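Side-chain contacts in X-ray repair cross complementing protein 1 variant (Homo sapiens, PDB 6WH1), which probably acts as a scaffold that assembles repair complexes at DNA single-strand breaks, this chain being its C-terminal BRCT domain: residues 72-75 with 76-80; 39-42 with 43-46; 15-18 with 19-23. All coordinates share one frame; numbering follows the deposited sequence.

Interaction 1 (72-75 with 76-80)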
ATOM      1  N   PRO A  72     -13.827   1.512  -1.987  1.00 52.71           N
ATOM      2  CA  PRO A  72     -12.806   1.306  -0.940  1.00 48.89           C
ATOM      3  C   PRO A  72     -13.308   0.534   0.274  1.00 47.74           C
ATOM      4  O   PRO A  72     -12.489  -0.020   1.033  1.00 49.92           O
ATOM      5  CB  PRO A  72     -12.400   2.737  -0.562  1.00 49.62           C
ATOM      6  CG  PRO A  72     -12.723   3.557  -1.773  1.00 52.71           C
ATOM      7  CD  PRO A  72     -13.950   2.931  -2.373  1.00 50.65           C
ATOM      8  N   ARG A  73     -14.625   0.482   0.491  1.00 47.25           N
ATOM      9  CA  ARG A  73     -15.137  -0.276   1.626  1.00 57.44           C
ATOM     10  C   ARG A  73     -14.844  -1.763   1.482  1.00 54.15           C
ATOM     11  O   ARG A  73     -14.749  -2.470   2.491  1.00 59.44           O
ATOM     12  CB  ARG A  73     -16.638  -0.044   1.803  1.00 64.90           C
ATOM     13  CG  ARG A  73     -17.130  -0.457   3.183  1.00 76.69           C
ATOM     14  CD  ARG A  73     -18.640  -0.459   3.281  1.00 90.29           C
ATOM     15  NE  ARG A  73     -19.120  -1.480   4.209  1.00 99.11           N
ATOM     16  CZ  ARG A  73     -20.355  -1.967   4.201  1.00100.35           C
ATOM     17  NH1 ARG A  73     -21.237  -1.520   3.316  1.00 99.17           N
ATOM     18  NH2 ARG A  73     -20.711  -2.898   5.077  1.00101.93           N
ATOM     19  N   TRP A  74     -14.695  -2.254   0.251  1.00 47.08           N
ATOM     20  CA  TRP A  74     -14.259  -3.634   0.063  1.00 47.22           C
ATOM     21  C   TRP A  74     -12.927  -3.879   0.755  1.00 49.63           C
ATOM     22  O   TRP A  74     -12.776  -4.838   1.518  1.00 50.66           O
ATOM     23  CB  TRP A  74     -14.142  -3.958  -1.425  1.00 44.56           C
ATOM     24  CG  TRP A  74     -13.624  -5.342  -1.703  1.00 44.03           C
ATOM     25  CD1 TRP A  74     -13.957  -6.489  -1.041  1.00 45.45           C
ATOM     26  CD2 TRP A  74     -12.678  -5.724  -2.714  1.00 45.28           C
ATOM     27  NE1 TRP A  74     -13.283  -7.560  -1.578  1.00 47.55           N
ATOM     28  CE2 TRP A  74     -12.493  -7.119  -2.607  1.00 47.78           C
ATOM     29  CE3 TRP A  74     -11.976  -5.025  -3.700  1.00 44.83           C
ATOM     30  CZ2 TRP A  74     -11.633  -7.826  -3.449  1.00 48.01           C
ATOM     31  CZ3 TRP A  74     -11.121  -5.731  -4.536  1.00 44.86           C
ATOM     32  CH2 TRP A  74     -10.957  -7.117  -4.402  1.00 45.95           C
ATOM     33  N   ILE A  75     -11.944  -3.017   0.488  1.00 48.60           N
ATOM     34  CA  ILE A  75     -10.632  -3.147   1.114  1.00 47.64           C
ATOM     35  C   ILE A  75     -10.751  -3.017   2.627  1.00 54.01           C
ATOM     36  O   ILE A  75     -10.158  -3.802   3.386  1.00 57.46           O
ATOM     37  CB  ILE A  75      -9.667  -2.099   0.528  1.00 47.06           C
ATOM     38  CG1 ILE A  75      -9.743  -2.089  -1.003  1.00 44.22           C
ATOM     39  CG2 ILE A  75      -8.251  -2.355   0.997  1.00 47.52           C
ATOM     40  CD1 ILE A  75      -9.121  -3.296  -1.658  1.00 43.03           C
ATOM     41  N   TYR A  76     -11.519  -2.024   3.090  1.00 50.87           N
ATOM     42  CA  TYR A  76     -11.649  -1.813   4.532  1.00 57.08           C
ATOM     43  C   TYR A  76     -12.202  -3.054   5.222  1.00 60.52           C
ATOM     44  O   TYR A  76     -11.649  -3.524   6.223  1.00 64.31           O
ATOM     45  CB  TYR A  76     -12.544  -0.609   4.823  1.00 64.01           C
ATOM     46  CG  TYR A  76     -12.051   0.682   4.229  1.00 67.71           C
ATOM     47  CD1 TYR A  76     -10.694   0.972   4.180  1.00 68.65           C
ATOM     48  CD2 TYR A  76     -12.942   1.609   3.711  1.00 69.86           C
ATOM     49  CE1 TYR A  76     -10.240   2.149   3.631  1.00 70.54           C
ATOM     50  CE2 TYR A  76     -12.499   2.790   3.160  1.00 72.70           C
ATOM     51  CZ  TYR A  76     -11.147   3.055   3.124  1.00 76.17           C
ATOM     52  OH  TYR A  76     -10.698   4.230   2.575  1.00 83.45           O
ATOM     53  N   SER A  77     -13.302  -3.603   4.699  1.00 59.99           N
ATOM     54  CA  SER A  77     -13.929  -4.758   5.334  1.00 66.01           C
ATOM     55  C   SER A  77     -13.102  -6.019   5.161  1.00 63.05           C
ATOM     56  O   SER A  77     -13.148  -6.906   6.022  1.00 62.81           O
ATOM     57  CB  SER A  77     -15.339  -4.968   4.783  1.00 69.14           C
ATOM     58  OG  SER A  77     -16.010  -3.737   4.601  1.00 70.48           O
ATOM     59  N   CYS A  78     -12.356  -6.128   4.059  1.00 56.34           N
ATOM     60  CA  CYS A  78     -11.390  -7.209   3.938  1.00 54.77           C
ATOM     61  C   CYS A  78     -10.397  -7.158   5.085  1.00 61.37           C
ATOM     62  O   CYS A  78     -10.029  -8.194   5.650  1.00 62.61           O
ATOM     63  CB  CYS A  78     -10.662  -7.124   2.597  1.00 47.88           C
ATOM     64  SG  CYS A  78     -11.487  -7.927   1.206  1.00 53.06           S
ATOM     65  N   ASN A  79      -9.971  -5.949   5.457  1.00 61.40           N
ATOM     66  CA  ASN A  79      -9.085  -5.814   6.610  1.00 61.21           C
ATOM     67  C   ASN A  79      -9.808  -6.152   7.911  1.00 69.24           C
ATOM     68  O   ASN A  79      -9.235  -6.795   8.799  1.00 70.74           O
ATOM     69  CB  ASN A  79      -8.511  -4.400   6.677  1.00 60.62           C
ATOM     70  CG  ASN A  79      -7.718  -4.156   7.946  1.00 65.56           C
ATOM     71  OD1 ASN A  79      -6.620  -4.686   8.117  1.00 64.30           O
ATOM     72  ND2 ASN A  79      -8.279  -3.359   8.851  1.00 67.54           N
ATOM     73  N   GLU A  80     -11.065  -5.726   8.039  1.00 72.17           N
ATOM     74  CA  GLU A  80     -11.790  -5.909   9.296  1.00 77.50           C
ATOM     75  C   GLU A  80     -12.056  -7.385   9.577  1.00 82.02           C
ATOM     76  O   GLU A  80     -11.816  -7.867  10.691  1.00 86.32           O
ATOM     77  CB  GLU A  80     -13.099  -5.121   9.269  1.00 79.73           C
ATOM     78  CG  GLU A  80     -12.909  -3.617   9.283  1.00 86.58           C
ATOM     79  CD  GLU A  80     -14.217  -2.862   9.162  1.00 98.52           C
ATOM     80  OE1 GLU A  80     -15.283  -3.469   9.406  1.00103.01           O
ATOM     81  OE2 GLU A  80     -14.181  -1.662   8.818  1.00101.95           O
TER
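Trp74 and Cys78 form the Trp-x-x-x-Cys signature of the last helix of a BRCT domain, here residues 72-81, and they meet one helical turn apart. Cys78 SG sits 3.9 Å from the centroid of the five-membered ring of Trp74, 37° off the ring normal, in an oblique sulfur-aromatic contact. Its nearest ring atom is Trp74 NE1, at 3.3 Å. With CG anti to the backbone N (chi1 177°), the indole of Trp74 lies where that sulfur can reach its pyrrole side, while the NE1 hydrogen is spent on Leu85 O, which fixes the rotation of the ring.

One turn is gripped twice at Arg73 O. Ser77 OG donates to it at 2.8 Å and Ser77 N at 2.9 Å, and the two donors arrive from opposite faces of the carbonyl plane. The hydroxyl of this buried serine is thereby satisfied within the helix itself, and the aliphatic CG of Arg73 packs beside it. The Tyr76 ring leans back over Pro72: Pro72 O stands 3.1 Å above its ring plane, offset toward the rim, and accepts the Tyr76 N-H as well. Pro72 CB adds an apolar touch 3.7 Å from Tyr76 CE2.

The helix packs against two elements of the fold. Pro72 and Ile75 pack on Leu25 and Tyr28 of helix 21-31, while Pro72 and Trp74 rest on Ile48 of strand 46-48. The indole also meets the ring of Tyr90 in the C-terminal loop.

Interaction 2 (39-42 with 43-46)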
ATOM      1  N   TYR A  39      -0.282   2.991 -13.081  1.00 38.81           N
ATOM      2  CA  TYR A  39      -1.128   3.368 -14.198  1.00 44.04           C
ATOM      3  C   TYR A  39      -2.175   2.294 -14.445  1.00 47.30           C
ATOM      4  O   TYR A  39      -2.004   1.123 -14.091  1.00 43.58           O
ATOM      5  CB  TYR A  39      -0.325   3.573 -15.484  1.00 48.78           C
ATOM      6  CG  TYR A  39       0.952   4.361 -15.334  1.00 56.96           C
ATOM      7  CD1 TYR A  39       2.150   3.727 -15.026  1.00 58.30           C
ATOM      8  CD2 TYR A  39       0.967   5.738 -15.529  1.00 62.16           C
ATOM      9  CE1 TYR A  39       3.324   4.443 -14.903  1.00 62.79           C
ATOM     10  CE2 TYR A  39       2.137   6.463 -15.405  1.00 64.50           C
ATOM     11  CZ  TYR A  39       3.313   5.812 -15.094  1.00 64.87           C
ATOM     12  OH  TYR A  39       4.480   6.531 -14.973  1.00 67.71           O
ATOM     13  N   MET A  40      -3.263   2.719 -15.073  1.00 49.67           N
ATOM     14  CA  MET A  40      -4.248   1.787 -15.590  1.00 48.16           C
ATOM     15  C   MET A  40      -3.675   1.032 -16.787  1.00 51.54           C
ATOM     16  O   MET A  40      -2.889   1.570 -17.571  1.00 55.36           O
ATOM     17  CB  MET A  40      -5.516   2.540 -15.993  1.00 45.76           C
ATOM     18  CG  MET A  40      -6.676   1.639 -16.359  1.00 53.19           C
ATOM     19  SD  MET A  40      -6.994   0.441 -15.054  1.00 51.88           S
ATOM     20  CE  MET A  40      -8.131  -0.657 -15.901  1.00 49.40           C
ATOM     21  N   SER A  41      -4.060  -0.235 -16.907  1.00 41.54           N
ATOM     22  CA  SER A  41      -3.701  -1.050 -18.060  1.00 44.97           C
ATOM     23  C   SER A  41      -4.613  -2.266 -18.064  1.00 46.07           C
ATOM     24  O   SER A  41      -5.383  -2.488 -17.127  1.00 45.66           O
ATOM     25  CB  SER A  41      -2.225  -1.471 -18.029  1.00 42.13           C
ATOM     26  OG  SER A  41      -2.018  -2.548 -17.125  1.00 43.87           O
ATOM     27  N   ASP A  42      -4.513  -3.061 -19.130  1.00 47.70           N
ATOM     28  CA  ASP A  42      -5.290  -4.294 -19.160  1.00 50.88           C
ATOM     29  C   ASP A  42      -4.748  -5.352 -18.208  1.00 53.58           C
ATOM     30  O   ASP A  42      -5.341  -6.430 -18.112  1.00 57.76           O
ATOM     31  CB  ASP A  42      -5.359  -4.851 -20.583  1.00 61.05           C
ATOM     32  CG  ASP A  42      -3.994  -5.011 -21.222  1.00 71.07           C
ATOM     33  OD1 ASP A  42      -3.123  -5.683 -20.630  1.00 73.38           O
ATOM     34  OD2 ASP A  42      -3.799  -4.467 -22.327  1.00 78.34           O
ATOM     35  N   ARG A  43      -3.644  -5.076 -17.513  1.00 55.27           N
ATOM     36  CA  ARG A  43      -3.157  -5.939 -16.449  1.00 54.48           C
ATOM     37  C   ARG A  43      -3.804  -5.634 -15.104  1.00 53.18           C
ATOM     38  O   ARG A  43      -3.652  -6.429 -14.168  1.00 55.81           O
ATOM     39  CB  ARG A  43      -1.634  -5.818 -16.325  1.00 59.29           C
ATOM     40  CG  ARG A  43      -0.885  -6.141 -17.606  1.00 67.47           C
ATOM     41  CD  ARG A  43       0.606  -5.873 -17.463  1.00 75.59           C
ATOM     42  NE  ARG A  43       0.996  -4.599 -18.062  1.00 82.25           N
ATOM     43  CZ  ARG A  43       1.035  -3.443 -17.407  1.00 81.38           C
ATOM     44  NH1 ARG A  43       0.710  -3.396 -16.122  1.00 80.67           N
ATOM     45  NH2 ARG A  43       1.401  -2.334 -18.036  1.00 81.06           N
ATOM     46  N   VAL A  44      -4.509  -4.508 -14.982  1.00 46.38           N
ATOM     47  CA  VAL A  44      -5.225  -4.191 -13.750  1.00 41.69           C
ATOM     48  C   VAL A  44      -6.444  -5.093 -13.629  1.00 41.65           C
ATOM     49  O   VAL A  44      -7.207  -5.260 -14.588  1.00 43.68           O
ATOM     50  CB  VAL A  44      -5.635  -2.710 -13.732  1.00 40.33           C
ATOM     51  CG1 VAL A  44      -6.712  -2.467 -12.670  1.00 31.04           C
ATOM     52  CG2 VAL A  44      -4.420  -1.818 -13.496  1.00 39.57           C
ATOM     53  N   GLN A  45      -6.643  -5.674 -12.444  1.00 46.25           N
ATOM     54  CA  GLN A  45      -7.795  -6.533 -12.207  1.00 47.90           C
ATOM     55  C   GLN A  45      -8.873  -5.895 -11.342  1.00 45.89           C
ATOM     56  O   GLN A  45     -10.028  -6.331 -11.404  1.00 48.04           O
ATOM     57  CB  GLN A  45      -7.358  -7.852 -11.555  1.00 47.05           C
ATOM     58  CG  GLN A  45      -6.646  -8.803 -12.499  1.00 49.50           C
ATOM     59  CD  GLN A  45      -5.285  -9.209 -11.986  1.00 57.31           C
ATOM     60  OE1 GLN A  45      -5.022  -9.165 -10.784  1.00 57.78           O
ATOM     61  NE2 GLN A  45      -4.407  -9.611 -12.895  1.00 66.95           N
ATOM     62  N   PHE A  46      -8.535  -4.882 -10.548  1.00 40.97           N
ATOM     63  CA  PHE A  46      -9.503  -4.225  -9.677  1.00 42.89           C
ATOM     64  C   PHE A  46      -9.226  -2.732  -9.668  1.00 41.56           C
ATOM     65  O   PHE A  46      -8.165  -2.297  -9.210  1.00 44.53           O
ATOM     66  CB  PHE A  46      -9.439  -4.782  -8.250  1.00 40.42           C
ATOM     67  CG  PHE A  46      -9.730  -6.247  -8.159  1.00 44.11           C
ATOM     68  CD1 PHE A  46     -11.035  -6.705  -8.112  1.00 43.51           C
ATOM     69  CD2 PHE A  46      -8.696  -7.170  -8.126  1.00 48.47           C
ATOM     70  CE1 PHE A  46     -11.304  -8.057  -8.031  1.00 49.48           C
ATOM     71  CE2 PHE A  46      -8.958  -8.527  -8.046  1.00 49.03           C
ATOM     72  CZ  PHE A  46     -10.263  -8.970  -8.000  1.00 51.18           C
TER
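Over one face of the Arg43 guanidinium stands Ser41 OG, 3.0 Å above the plane and offset toward the rim. The hydroxyl comes closest to NH1, but the angle there is poor and this approach is no hydrogen bond; NH1 instead forms a salt bridge with Glu37, at the start of the same loop, right after strand 35-36. The Asp42 carboxylate is turned 74° from the guanidinium plane, and the two charges do not meet: Asp42 OD1 stays 5.0 Å from Arg43 NE. The other oxygen, OD2, lies close to the carboxylate of Asp63, a crowding of like charge that may raise the proton affinity of one of them.

These groups decorate a type I beta turn from Ser41 to Val44, in the loop that leads into strand 46-48. The turn is closed by Val44 N donating to Ser41 O at 3.1 Å, from well above the carbonyl plane rather than along a lone pair. Ser41 OG takes part too, accepting the N-H of Arg43 at 3.0 Å with an angle of 150°; this is an ST turn inside the beta turn. The serine torsion, with OG between the backbone N and the carbonyl carbon (chi1 78°), swings the hydroxyl over the bend. Replacing Ser41 by an alanine is likely to leave the Arg43 N-H without its acceptor and the guanidinium face without the oxygen over it.

Met40 and Val44 add an apolar contact beside the turn. The Met40 chain bends at chi2 and crosses the Val44 side chain at about a right angle, bringing SD to 3.7 Å from Val44 CB. The terminal CE follows at 3.9 Å from that same CB, and Met40 also touches Leu67.

Interaction 3 (15-18 with 19-23); sequences GEFP and GDERR
Arg22 reaches back from the first turn of helix 21-31 to Gly15 O, tying the helix start to the loop that follows strand 10-13 of the BRCT fold. The bond from NH2 is 2.8 Å long with an N-H...O angle of 154°, and the carbonyl oxygen lies in the guanidinium plane. NH2 also donates to Leu13 O at the end of the strand, so this one nitrogen serves two backbone acceptors. A bend in the Arg22 chain at chi3 (-89°) turns the guanidinium toward them, beside Phe17.

Between these points the chain reverses through a type II' beta turn from Pro18 to Glu21, whose Gly19 takes the positive phi this turn needs. Glu21 N closes it on Pro18 O at 2.9 Å. Asp20 occupies the N-cap position, but its side chain makes no capping bond.

Glu21 folds its chain against the proline: OE1 comes within 3.2 Å of Pro18 CD, while OE2 faces Tyr76 OH of helix 72-81, a probable hydrogen bond. Phe17 CB packs on Glu21 CB at 3.7 Å. The Phe17 ring meets Arg22 with its edge, the ring and guanidinium planes being 67° apart, and Phe17 CE1 lies 3.4 Å from Arg22 NH2.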
ATOM      1  N   GLY A  15      -8.991   8.206  -9.323  1.00 53.56           N
ATOM      2  CA  GLY A  15      -9.707   9.356  -8.815  1.00 55.71           C
ATOM      3  C   GLY A  15      -9.199   9.819  -7.466  1.00 56.26           C
ATOM      4  O   GLY A  15      -8.161   9.383  -6.955  1.00 58.24           O
ATOM      5  N   GLU A  16      -9.967  10.731  -6.879  1.00 56.50           N
ATOM      6  CA  GLU A  16      -9.636  11.333  -5.598  1.00 60.43           C
ATOM      7  C   GLU A  16     -10.410  10.653  -4.477  1.00 60.14           C
ATOM      8  O   GLU A  16     -11.604  10.367  -4.612  1.00 61.03           O
ATOM      9  CB  GLU A  16      -9.939  12.833  -5.606  1.00 63.95           C
ATOM     10  N   PHE A  17      -9.721  10.403  -3.369  1.00 58.95           N
ATOM     11  CA  PHE A  17     -10.271   9.785  -2.180  1.00 59.95           C
ATOM     12  C   PHE A  17     -10.248  10.773  -1.013  1.00 65.95           C
ATOM     13  O   PHE A  17      -9.359  11.626  -0.934  1.00 65.37           O
ATOM     14  CB  PHE A  17      -9.480   8.524  -1.805  1.00 56.48           C
ATOM     15  CG  PHE A  17      -9.430   7.492  -2.901  1.00 54.86           C
ATOM     16  CD1 PHE A  17      -8.485   7.577  -3.912  1.00 51.58           C
ATOM     17  CD2 PHE A  17     -10.329   6.434  -2.918  1.00 56.31           C
ATOM     18  CE1 PHE A  17      -8.439   6.625  -4.923  1.00 54.88           C
ATOM     19  CE2 PHE A  17     -10.286   5.480  -3.925  1.00 54.66           C
ATOM     20  CZ  PHE A  17      -9.340   5.575  -4.928  1.00 52.10           C
ATOM     21  N   PRO A  18     -11.210  10.686  -0.095  1.00 71.55           N
ATOM     22  CA  PRO A  18     -11.303  11.696   0.969  1.00 76.52           C
ATOM     23  C   PRO A  18     -10.202  11.546   2.011  1.00 84.34           C
ATOM     24  O   PRO A  18      -9.836  10.436   2.403  1.00 86.11           O
ATOM     25  CB  PRO A  18     -12.685  11.439   1.586  1.00 75.42           C
ATOM     26  CG  PRO A  18     -13.398  10.530   0.622  1.00 73.25           C
ATOM     27  CD  PRO A  18     -12.334   9.739  -0.055  1.00 69.71           C
ATOM     28  N   GLY A  19      -9.680  12.685   2.457  1.00 88.73           N
ATOM     29  CA  GLY A  19      -8.748  12.710   3.576  1.00 85.85           C
ATOM     30  C   GLY A  19      -7.504  11.883   3.315  1.00 82.87           C
ATOM     31  O   GLY A  19      -6.703  12.181   2.421  1.00 80.60           O
ATOM     32  N   ASP A  20      -7.330  10.828   4.115  1.00 85.37           N
ATOM     33  CA  ASP A  20      -6.197   9.917   4.006  1.00 88.28           C
ATOM     34  C   ASP A  20      -6.604   8.556   3.450  1.00 83.09           C
ATOM     35  O   ASP A  20      -5.868   7.572   3.616  1.00 82.26           O
ATOM     36  CB  ASP A  20      -5.521   9.757   5.370  1.00 94.74           C
ATOM     37  CG  ASP A  20      -6.371   8.973   6.372  1.00103.12           C
ATOM     38  OD1 ASP A  20      -5.875   8.733   7.493  1.00108.18           O
ATOM     39  OD2 ASP A  20      -7.529   8.609   6.065  1.00103.49           O
ATOM     40  N   GLU A  21      -7.776   8.479   2.817  1.00 78.41           N
ATOM     41  CA  GLU A  21      -8.271   7.198   2.329  1.00 73.12           C
ATOM     42  C   GLU A  21      -7.294   6.571   1.346  1.00 62.02           C
ATOM     43  O   GLU A  21      -7.123   5.349   1.328  1.00 62.95           O
ATOM     44  CB  GLU A  21      -9.645   7.376   1.682  1.00 79.30           C
ATOM     45  CG  GLU A  21     -10.809   7.414   2.665  1.00 86.51           C
ATOM     46  CD  GLU A  21     -12.073   6.799   2.089  1.00 90.17           C
ATOM     47  OE1 GLU A  21     -12.152   6.647   0.851  1.00 88.64           O
ATOM     48  OE2 GLU A  21     -12.984   6.466   2.875  1.00 93.58           O
ATOM     49  N   ARG A  22      -6.642   7.394   0.521  1.00 53.87           N
ATOM     50  CA  ARG A  22      -5.679   6.869  -0.442  1.00 57.51           C
ATOM     51  C   ARG A  22      -4.537   6.151   0.270  1.00 62.34           C
ATOM     52  O   ARG A  22      -4.172   5.022  -0.090  1.00 64.34           O
ATOM     53  CB  ARG A  22      -5.150   8.008  -1.315  1.00 60.00           C
ATOM     54  CG  ARG A  22      -4.201   7.571  -2.419  1.00 59.57           C
ATOM     55  CD  ARG A  22      -3.988   8.683  -3.440  1.00 64.66           C
ATOM     56  NE  ARG A  22      -4.976   8.646  -4.516  1.00 71.11           N
ATOM     57  CZ  ARG A  22      -4.838   7.942  -5.638  1.00 74.61           C
ATOM     58  NH1 ARG A  22      -3.749   7.209  -5.837  1.00 72.70           N
ATOM     59  NH2 ARG A  22      -5.790   7.970  -6.563  1.00 75.46           N
ATOM     60  N   ARG A  23      -3.973   6.793   1.296  1.00 59.75           N
ATOM     61  CA  ARG A  23      -2.904   6.176   2.072  1.00 57.31           C
ATOM     62  C   ARG A  23      -3.382   4.895   2.744  1.00 56.32           C
ATOM     63  O   ARG A  23      -2.659   3.889   2.765  1.00 59.67           O
ATOM     64  CB  ARG A  23      -2.381   7.166   3.115  1.00 62.59           C
ATOM     65  CG  ARG A  23      -0.871   7.162   3.287  1.00 67.10           C
ATOM     66  CD  ARG A  23      -0.446   7.952   4.524  1.00 75.87           C
ATOM     67  NE  ARG A  23      -0.869   7.296   5.759  1.00 81.45           N
ATOM     68  CZ  ARG A  23      -0.125   6.428   6.438  1.00 82.49           C
ATOM     69  NH1 ARG A  23       1.088   6.109   6.006  1.00 81.85           N
ATOM     70  NH2 ARG A  23      -0.593   5.877   7.549  1.00 83.55           N
TER

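Overall arrangement
From the N terminus, interaction 3 comes first, closing the bend between strand 10-13 and helix 21-31. Interaction 2 follows, turning the chain between strands 35-36 and 46-48, and interaction 1 comes last, within helix 72-81. The three stand in series; none nests in or crosses another. Interactions 1 and 3 touch directly: Tyr76 OH lies 3.2 Å from Glu21 OE2, and Pro72 packs on Phe17, so the start of helix 21-31 and the loop before it are joined to the first half of helix 72-81. Interaction 1 also meets interaction 2, where Trp74 packs on Phe46 at the start of strand 46-48. Interactions 2 and 3 remain about 9 Å apart at their nearest atoms.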